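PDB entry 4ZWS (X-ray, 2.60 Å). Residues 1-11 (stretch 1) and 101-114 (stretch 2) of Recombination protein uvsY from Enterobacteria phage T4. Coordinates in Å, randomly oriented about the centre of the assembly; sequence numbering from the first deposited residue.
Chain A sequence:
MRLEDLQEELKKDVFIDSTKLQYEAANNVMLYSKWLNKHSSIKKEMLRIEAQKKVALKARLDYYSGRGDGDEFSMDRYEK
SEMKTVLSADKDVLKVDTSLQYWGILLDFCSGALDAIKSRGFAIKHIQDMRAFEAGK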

# COMPACT_ATOMS: atom_id res chain seq x y z
N MET A 1 6.31 -31.96 2.38
CA MET A 1 7.28 -31.17 3.11
C MET A 1 6.82 -30.90 4.53
O MET A 1 5.64 -30.65 4.76
N ARG A 2 7.75 -30.90 5.47
CA ARG A 2 7.46 -30.47 6.83
C ARG A 2 8.09 -29.11 7.10
O ARG A 2 9.25 -28.87 6.73
N LEU A 3 7.34 -28.23 7.73
CA LEU A 3 7.83 -26.88 8.01
C LEU A 3 9.17 -26.92 8.75
O LEU A 3 10.10 -26.19 8.42
N GLU A 4 9.26 -27.79 9.75
CA GLU A 4 10.46 -27.85 10.57
C GLU A 4 11.67 -28.30 9.75
O GLU A 4 12.79 -27.87 10.00
N ASP A 5 11.44 -29.13 8.73
CA ASP A 5 12.52 -29.55 7.85
C ASP A 5 13.07 -28.35 7.08
O ASP A 5 14.29 -28.19 6.95
N LEU A 6 12.16 -27.53 6.55
CA LEU A 6 12.55 -26.32 5.83
C LEU A 6 13.30 -25.35 6.72
O LEU A 6 14.32 -24.78 6.32
N GLN A 7 12.81 -25.17 7.94
CA GLN A 7 13.47 -24.29 8.90
C GLN A 7 14.90 -24.72 9.10
O GLN A 7 15.83 -23.91 9.05
N GLU A 8 15.08 -26.02 9.31
CA GLU A 8 16.39 -26.58 9.54
C GLU A 8 17.26 -26.46 8.29
O GLU A 8 18.45 -26.13 8.38
N GLU A 9 16.66 -26.70 7.13
CA GLU A 9 17.40 -26.63 5.88
C GLU A 9 17.92 -25.22 5.58
O GLU A 9 19.08 -25.06 5.19
N LEU A 10 17.07 -24.20 5.74
CA LEU A 10 17.50 -22.83 5.51
C LEU A 10 18.60 -22.40 6.47
O LEU A 10 19.56 -21.74 6.07
N LYS A 11 18.46 -22.81 7.73
CA LYS A 11 19.42 -22.45 8.76
C LYS A 11 20.81 -22.94 8.39
O LYS A 11 21.79 -22.23 8.54
N GLN A 101 -3.81 -24.73 4.03
CA GLN A 101 -3.29 -23.59 4.78
C GLN A 101 -1.84 -23.85 5.18
O GLN A 101 -1.00 -22.95 5.12
N TYR A 102 -1.56 -25.11 5.55
CA TYR A 102 -0.23 -25.53 5.98
C TYR A 102 0.78 -25.35 4.86
O TYR A 102 1.88 -24.84 5.07
N TRP A 103 0.39 -25.80 3.67
CA TRP A 103 1.19 -25.60 2.47
C TRP A 103 1.35 -24.12 2.15
O TRP A 103 2.41 -23.69 1.70
N GLY A 104 0.30 -23.34 2.41
CA GLY A 104 0.40 -21.91 2.24
C GLY A 104 1.49 -21.35 3.14
O GLY A 104 2.23 -20.45 2.76
N ILE A 105 1.60 -21.91 4.35
CA ILE A 105 2.63 -21.51 5.29
C ILE A 105 4.00 -21.87 4.75
O ILE A 105 4.93 -21.07 4.86
N LEU A 106 4.12 -23.05 4.15
CA LEU A 106 5.38 -23.45 3.56
C LEU A 106 5.75 -22.50 2.43
O LEU A 106 6.91 -22.11 2.31
N LEU A 107 4.76 -22.10 1.64
CA LEU A 107 4.99 -21.18 0.54
C LEU A 107 5.56 -19.87 1.06
O LEU A 107 6.55 -19.35 0.52
N ASP A 108 4.94 -19.33 2.11
CA ASP A 108 5.40 -18.07 2.69
C ASP A 108 6.80 -18.20 3.28
O ASP A 108 7.62 -17.29 3.12
N PHE A 109 7.09 -19.33 3.90
CA PHE A 109 8.42 -19.54 4.43
C PHE A 109 9.46 -19.48 3.31
O PHE A 109 10.51 -18.87 3.48
N CYS A 110 9.15 -20.09 2.18
CA CYS A 110 10.06 -20.08 1.04
C CYS A 110 10.24 -18.68 0.46
O CYS A 110 11.33 -18.35 -0.03
N SER A 111 9.18 -17.85 0.50
CA SER A 111 9.34 -16.45 0.10
C SER A 111 10.37 -15.81 0.97
O SER A 111 11.30 -15.17 0.48
N GLY A 112 10.22 -16.02 2.28
CA GLY A 112 11.15 -15.49 3.24
C GLY A 112 12.55 -16.01 3.01
O GLY A 112 13.53 -15.27 3.13
N ALA A 113 12.65 -17.29 2.66
CA ALA A 113 13.93 -17.90 2.40
C ALA A 113 14.60 -17.20 1.22
O ALA A 113 15.79 -16.89 1.25
N LEU A 114 13.82 -16.95 0.18
CA LEU A 114 14.34 -16.26 -0.99
C LEU A 114 14.84 -14.87 -0.62
O LEU A 114 15.87 -14.42 -1.12

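Two helices of one chain, 3-11 and 101-114, run side by side and nearly parallel, 9° apart, with their axes 10.5 Å apart at closest approach. The two stretches bury 637 Å² of surface between them, both sides summed, and most of the side-chain contacts are apolar.

Gln101 lies out of reach of stretch 1. Tyr102 makes the first contact. Its CA-to-CB bond points sideways, but chi1 is t and the ring end comes nearer. The hydroxyl accepts a hydrogen bond from the backbone: Leu3 N to Tyr102 OH is 2.9 Å, with an almost straight N-H...O angle of 178°. Leu3 opens its helix, so its N has no helical acceptor within the stretch, and the tyrosine supplies one. Met1 O lies at the ring edge, 3.7 Å from Tyr102 CE1.

Trp103 (chi1 m) also starts sideways and ends nearer. Its six-membered ring meets the N-terminal residue, with Met1 CG 4.2 Å from Trp103 CH2. Met1 SD sits 5.3 Å from the centroid of that ring, in an oblique approach. Met1 itself is m, t, t. Gly104 has no side chain and makes no contact here.

Ile105 (m, t) points toward stretch 1. Its CG2 lies 4.2 Å from Leu3 CD2. Leu106 (m, t) leaves the backbone sideways, and its end comes nearer. Its two methyls reach different neighbours: Leu106 CD1 is 3.6 Å from Met1 CB, while Leu106 CD2 is 3.7 Å from Leu3 CB and 4.0 Å from Leu6 CD1. Leu3 (t, p) is thus a knob among Tyr102, Ile105, Leu106 and Phe109.

Leu107 points away, and Asp108 is out of reach. The CA-to-CB bond of Phe109 points toward stretch 1, with chi1 t. It has the largest covered area of either stretch, 107 Å². It is the reciprocal knob, set among Leu3, Leu6, Gln7 and Leu10. Phe109 CE1 is 3.8 Å from Leu6 CB, Phe109 CZ is 3.9 Å from Leu10 CD2, and Phe109 CE2 is 3.9 Å from Gln7 CG. Gln7 NE2 is hydrogen-bonded elsewhere in the structure.

Cys110 (m) adds a lighter contact, its SG 4.3 Å from Leu6 CD1; Leu6 is m, t and points toward stretch 2. Ser111 and Gly112 add no contact. Ala113 closes the walk: its CB points toward stretch 1 and packs 3.8 Å from Leu10 CD1. Leu10 is t, p. Leu114 points away.

The Leu3-Tyr102 bond is the only hydrogen bond across the stretches. The Arg2 NE to Asp5 OD1 salt bridge, 3.1 Å, stays within stretch 1.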

# COMPACT_ATOMS: atom_id res chain seq x y z
CB MET A 1 7.52 -29.84 2.41
CG MET A 1 7.91 -29.97 0.97
SD MET A 1 8.24 -28.37 0.27
CE MET A 1 8.64 -28.83 -1.41
CB ARG A 2 7.93 -31.51 7.87
CG ARG A 2 6.96 -32.66 8.02
CD ARG A 2 7.50 -33.82 8.86
NE ARG A 2 8.71 -34.41 8.31
CZ ARG A 2 9.17 -35.61 8.65
NH1 ARG A 2 8.49 -36.35 9.51
NH2 ARG A 2 10.29 -36.07 8.11
CB LEU A 3 6.82 -26.09 8.83
CG LEU A 3 7.33 -24.73 9.29
CD1 LEU A 3 7.72 -23.89 8.09
CD2 LEU A 3 6.28 -24.02 10.12
CB GLU A 4 10.23 -28.77 11.77
CG GLU A 4 9.22 -28.20 12.76
CD GLU A 4 7.77 -28.26 12.26
OE1 GLU A 4 7.52 -28.94 11.23
OE2 GLU A 4 6.90 -27.60 12.87
CB ASP A 5 12.07 -30.63 6.87
CG ASP A 5 11.81 -31.97 7.55
OD1 ASP A 5 10.98 -32.74 7.02
OD2 ASP A 5 12.45 -32.26 8.58
CB LEU A 6 11.32 -25.64 5.23
CG LEU A 6 10.62 -26.44 4.13
CD1 LEU A 6 9.44 -25.67 3.56
CD2 LEU A 6 11.61 -26.74 3.04
CB GLN A 7 12.71 -24.28 10.22
CG GLN A 7 11.36 -23.66 10.08
CD GLN A 7 10.60 -23.62 11.38
OE1 GLN A 7 10.94 -24.32 12.33
NE2 GLN A 7 9.54 -22.80 11.41
CB GLU A 8 16.26 -28.02 10.00
CG GLU A 8 17.39 -28.44 10.91
CD GLU A 8 17.59 -27.47 12.07
OE1 GLU A 8 16.57 -27.01 12.66
OE2 GLU A 8 18.77 -27.16 12.37
CB GLU A 9 16.54 -27.11 4.72
CG GLU A 9 17.32 -27.20 3.43
CD GLU A 9 16.51 -27.80 2.29
OE1 GLU A 9 17.06 -27.87 1.17
OE2 GLU A 9 15.35 -28.19 2.51
CB LEU A 10 16.33 -21.86 5.64
CG LEU A 10 16.67 -20.40 5.33
CD1 LEU A 10 17.08 -20.24 3.88
CD2 LEU A 10 15.54 -19.46 5.67
CB LYS A 11 19.02 -23.04 10.11
CG LYS A 11 19.93 -22.66 11.25
CD LYS A 11 19.71 -23.57 12.43
CE LYS A 11 20.08 -22.91 13.73
NZ LYS A 11 19.90 -23.85 14.88
CB GLN A 101 -4.13 -23.36 6.01
CG GLN A 101 -5.59 -23.03 5.75
CD GLN A 101 -5.86 -21.58 5.55
OE1 GLN A 101 -5.70 -21.05 4.45
NE2 GLN A 101 -6.30 -20.92 6.62
CB TYR A 102 -0.24 -26.99 6.39
CG TYR A 102 1.05 -27.50 6.98
CD1 TYR A 102 1.93 -28.26 6.22
CD2 TYR A 102 1.42 -27.19 8.29
CE1 TYR A 102 3.13 -28.73 6.74
CE2 TYR A 102 2.62 -27.65 8.83
CZ TYR A 102 3.47 -28.42 8.05
OH TYR A 102 4.66 -28.89 8.57
CB TRP A 103 0.56 -26.40 1.34
CG TRP A 103 0.96 -27.84 1.43
CD1 TRP A 103 0.26 -28.86 2.00
CD2 TRP A 103 2.05 -28.46 0.73
NE1 TRP A 103 0.91 -30.05 1.82
CE2 TRP A 103 2.00 -29.84 1.02
CE3 TRP A 103 3.08 -27.98 -0.08
CZ2 TRP A 103 2.94 -30.74 0.54
CZ3 TRP A 103 4.01 -28.88 -0.56
CH2 TRP A 103 3.94 -30.25 -0.25
CB ILE A 105 2.41 -22.16 6.67
CG1 ILE A 105 1.23 -21.48 7.38
CG2 ILE A 105 3.63 -21.96 7.55
CD1 ILE A 105 0.93 -22.02 8.76
CB LEU A 106 5.32 -24.89 3.02
CG LEU A 106 4.96 -25.99 4.02
CD1 LEU A 106 5.05 -27.33 3.36
CD2 LEU A 106 5.85 -25.91 5.25
CB LEU A 107 3.71 -20.91 -0.24
CG LEU A 107 3.87 -20.09 -1.52
CD1 LEU A 107 4.66 -20.87 -2.56
CD2 LEU A 107 2.54 -19.68 -2.06
CB ASP A 108 4.45 -17.57 3.77
CG ASP A 108 3.10 -17.17 3.20
OD1 ASP A 108 3.03 -16.96 1.96
OD2 ASP A 108 2.13 -17.01 3.99
CB PHE A 109 8.54 -20.87 5.16
CG PHE A 109 9.89 -21.09 5.77
CD1 PHE A 109 10.87 -21.79 5.08
CD2 PHE A 109 10.21 -20.54 7.01
CE1 PHE A 109 12.14 -21.97 5.63
CE2 PHE A 109 11.47 -20.71 7.57
CZ PHE A 109 12.43 -21.43 6.87
CB CYS A 110 9.57 -21.03 -0.05
SG CYS A 110 9.68 -22.76 0.39
CB SER A 111 8.04 -15.66 0.17
OG SER A 111 7.24 -15.94 -0.95
CB ALA A 113 13.77 -19.38 2.12
CB LEU A 114 13.29 -16.22 -2.08
CG LEU A 114 13.07 -17.61 -2.70
CD1 LEU A 114 11.86 -17.62 -3.58
CD2 LEU A 114 14.29 -18.08 -3.48